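Long-range contact in putative lipoprotein (Campylobacter jejuni subsp. jejuni, PDB 2G5G), which binds heme as a cofacial pair, with heme binding linked to dimerization, and probably takes part in bacterial heme transport: residues A140-E146 / F199-M204. Coordinates in Å, arbitrary orientation, origin at the centre of the assembly. Residue numbers count along the deposited sequence, not the author numbering.
Sequences ANLSRSE and FKDRRM
This buried strand-end-to-helix packing, fixed by a bidentate salt bridge, joins strand 137-141, outermost in the sheet of this chain, and the start of helix 144-151 to helix 187-210. In this ChaN-family protein both helices line the heme pocket, through I147, T148 and Y151 and through L189, L193 and I196. Residues 199-204 are regular helix (R203 N to F199 O and M204 N to K200 O, both 3.0 Å). CA pairs A140-M204 (4.7 Å) and L142-K200 (5.8 Å) set the register. A140 (phi/psi -101/-23) accepts a CA-H...O contact at O from M204 CA (3.2 Å). L142, a loop residue in polyproline-II conformation (-59/150), places CD2 3.8 Å from F199 CB and CD1 over one guanidinium face of R203. R203 (chi1 t, chi2 and chi3 p) reaches E146 through NH2-OE1 (2.8 Å) and NH1-OE2 (2.9 Å). A capping box orients that carboxylate: E146 N donates to S143 OG (3.0 Å) and S143 N to E146 OE2 (2.9 Å). Water 1 accepts from N141 ND2 (3.0 Å) and weakly from K200 NZ (3.2 Å), which also hydrogen-bonds heme O2A. Beyond the interface, A140 pairs with L82 in adjacent strand 78-82, and selenomethionine M204 touches helices 221-224 and 230-236.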
loop_
_atom_site.group_PDB
_atom_site.type_symbol
_atom_site.label_atom_id
_atom_site.label_comp_id
_atom_site.label_asym_id
_atom_site.label_seq_id
_atom_site.Cartn_x
_atom_site.Cartn_y
_atom_site.Cartn_z
ATOM N N ALA A 140 -20.264 3.731 5.966
ATOM C CA ALA A 140 -20.324 2.337 6.401
ATOM C C ALA A 140 -18.962 1.813 6.778
ATOM O O ALA A 140 -18.847 0.873 7.552
ATOM C CB ALA A 140 -20.960 1.439 5.274
ATOM N N ASN A 141 -17.921 2.439 6.244
ATOM C CA ASN A 141 -16.590 1.818 6.183
ATOM C C ASN A 141 -15.573 2.289 7.253
ATOM O O ASN A 141 -15.807 3.244 8.013
ATOM C CB ASN A 141 -16.016 2.103 4.782
ATOM C CG ASN A 141 -15.138 0.961 4.235
ATOM O OD1 ASN A 141 -14.657 0.114 4.977
ATOM N ND2 ASN A 141 -14.941 0.960 2.924
ATOM N N LEU A 142 -14.440 1.599 7.296
ATOM C CA LEU A 142 -13.221 2.062 7.972
ATOM C C LEU A 142 -12.716 3.394 7.402
ATOM O O LEU A 142 -12.889 3.654 6.220
ATOM C CB LEU A 142 -12.108 1.037 7.726
ATOM C CG LEU A 142 -11.715 -0.006 8.776
ATOM C CD1 LEU A 142 -12.760 -0.307 9.848
ATOM C CD2 LEU A 142 -11.201 -1.272 8.072
ATOM N N SER A 143 -12.058 4.211 8.227
ATOM C CA SER A 143 -11.299 5.359 7.698
ATOM C C SER A 143 -9.944 4.898 7.109
ATOM O O SER A 143 -9.479 3.811 7.419
ATOM C CB SER A 143 -11.032 6.386 8.805
ATOM O OG SER A 143 -10.224 5.821 9.808
ATOM N N ARG A 144 -9.339 5.726 6.257
ATOM C CA ARG A 144 -7.936 5.551 5.789
ATOM C C ARG A 144 -6.992 5.254 6.939
ATOM O O ARG A 144 -6.212 4.299 6.890
ATOM C CB ARG A 144 -7.431 6.815 5.079
ATOM C CG ARG A 144 -8.052 7.112 3.720
ATOM C CD ARG A 144 -7.249 6.493 2.587
ATOM N NE ARG A 144 -7.683 6.991 1.281
ATOM C CZ ARG A 144 -7.213 8.100 0.707
ATOM N NH1 ARG A 144 -6.293 8.849 1.316
ATOM N NH2 ARG A 144 -7.669 8.476 -0.476
ATOM N N SER A 145 -7.077 6.079 7.982
ATOM C CA SER A 145 -6.245 5.958 9.181
ATOM C C SER A 145 -6.463 4.629 9.875
ATOM O O SER A 145 -5.505 4.004 10.348
ATOM C CB SER A 145 -6.558 7.094 10.158
ATOM O OG SER A 145 -7.032 8.224 9.434
ATOM N N GLU A 146 -7.732 4.206 9.960
ATOM C CA GLU A 146 -8.059 2.899 10.521
ATOM C C GLU A 146 -7.436 1.763 9.688
ATOM O O GLU A 146 -6.919 0.795 10.239
ATOM C CB GLU A 146 -9.588 2.716 10.645
ATOM C CG GLU A 146 -10.135 3.075 12.040
ATOM C CD GLU A 146 -11.647 3.275 12.072
ATOM O OE1 GLU A 146 -12.202 3.245 13.184
ATOM O OE2 GLU A 146 -12.250 3.489 11.000
ATOM N N PHE A 199 -11.865 -6.718 8.452
ATOM C CA PHE A 199 -12.179 -5.530 9.247
ATOM C C PHE A 199 -13.196 -4.589 8.595
ATOM O O PHE A 199 -14.059 -4.066 9.305
ATOM C CB PHE A 199 -10.899 -4.752 9.606
ATOM C CG PHE A 199 -10.245 -5.198 10.889
ATOM C CD1 PHE A 199 -9.196 -6.126 10.872
ATOM C CD2 PHE A 199 -10.629 -4.655 12.105
ATOM C CE1 PHE A 199 -8.582 -6.533 12.056
ATOM C CE2 PHE A 199 -10.009 -5.055 13.297
ATOM C CZ PHE A 199 -8.979 -5.993 13.261
ATOM N N LYS A 200 -13.083 -4.348 7.279
ATOM C CA LYS A 200 -14.029 -3.517 6.523
ATOM C C LYS A 200 -15.416 -4.134 6.636
ATOM O O LYS A 200 -16.391 -3.444 6.916
ATOM C CB LYS A 200 -13.664 -3.429 5.032
ATOM C CG LYS A 200 -12.441 -2.536 4.707
ATOM C CD LYS A 200 -12.037 -2.644 3.246
ATOM C CE LYS A 200 -11.082 -1.490 2.861
ATOM N NZ LYS A 200 -10.603 -1.708 1.475
ATOM N N ASP A 201 -15.483 -5.448 6.448
ATOM C CA ASP A 201 -16.745 -6.204 6.522
ATOM C C ASP A 201 -17.404 -6.131 7.895
ATOM O O ASP A 201 -18.621 -5.945 8.007
ATOM C CB ASP A 201 -16.470 -7.645 6.083
ATOM C CG ASP A 201 -16.299 -7.756 4.582
ATOM O OD1 ASP A 201 -16.747 -6.826 3.858
ATOM O OD2 ASP A 201 -15.701 -8.753 4.103
ATOM N N ARG A 202 -16.576 -6.187 8.937
ATOM C CA ARG A 202 -17.014 -6.110 10.312
ATOM C C ARG A 202 -17.622 -4.736 10.616
ATOM O O ARG A 202 -18.690 -4.657 11.216
ATOM C CB ARG A 202 -15.841 -6.393 11.259
ATOM C CG ARG A 202 -16.201 -6.415 12.740
ATOM C CD ARG A 202 -17.275 -7.456 13.047
ATOM N NE ARG A 202 -16.899 -8.841 12.720
ATOM C CZ ARG A 202 -16.247 -9.657 13.551
ATOM N NH1 ARG A 202 -15.865 -9.241 14.765
ATOM N NH2 ARG A 202 -15.963 -10.898 13.175
ATOM N N ARG A 203 -16.937 -3.686 10.179
ATOM C CA ARG A 203 -17.392 -2.300 10.391
ATOM C C ARG A 203 -18.692 -2.013 9.649
ATOM O O ARG A 203 -19.636 -1.535 10.273
ATOM C CB ARG A 203 -16.326 -1.288 9.953
ATOM C CG ARG A 203 -16.832 0.182 9.885
ATOM C CD ARG A 203 -17.229 0.719 11.244
ATOM N NE ARG A 203 -16.126 0.603 12.210
ATOM C CZ ARG A 203 -15.076 1.441 12.289
ATOM N NH1 ARG A 203 -14.950 2.487 11.479
ATOM N NH2 ARG A 203 -14.145 1.213 13.199
HETATM N N MSE A 204 -18.731 -2.293 8.342
HETATM C CA MSE A 204 -19.965 -2.150 7.568
HETATM C C MSE A 204 -21.119 -2.923 8.224
HETATM O O MSE A 204 -22.220 -2.358 8.337
HETATM C CB MSE A 204 -19.774 -2.524 6.102
HETATM C CG MSE A 204 -18.712 -1.624 5.382
HETATM SE SE MSE A 204 -18.841 -1.734 3.525
HETATM C CE MSE A 204 -17.223 -2.839 3.310
HETATM O O HOH W 1 -13.561 -0.663 0.811
#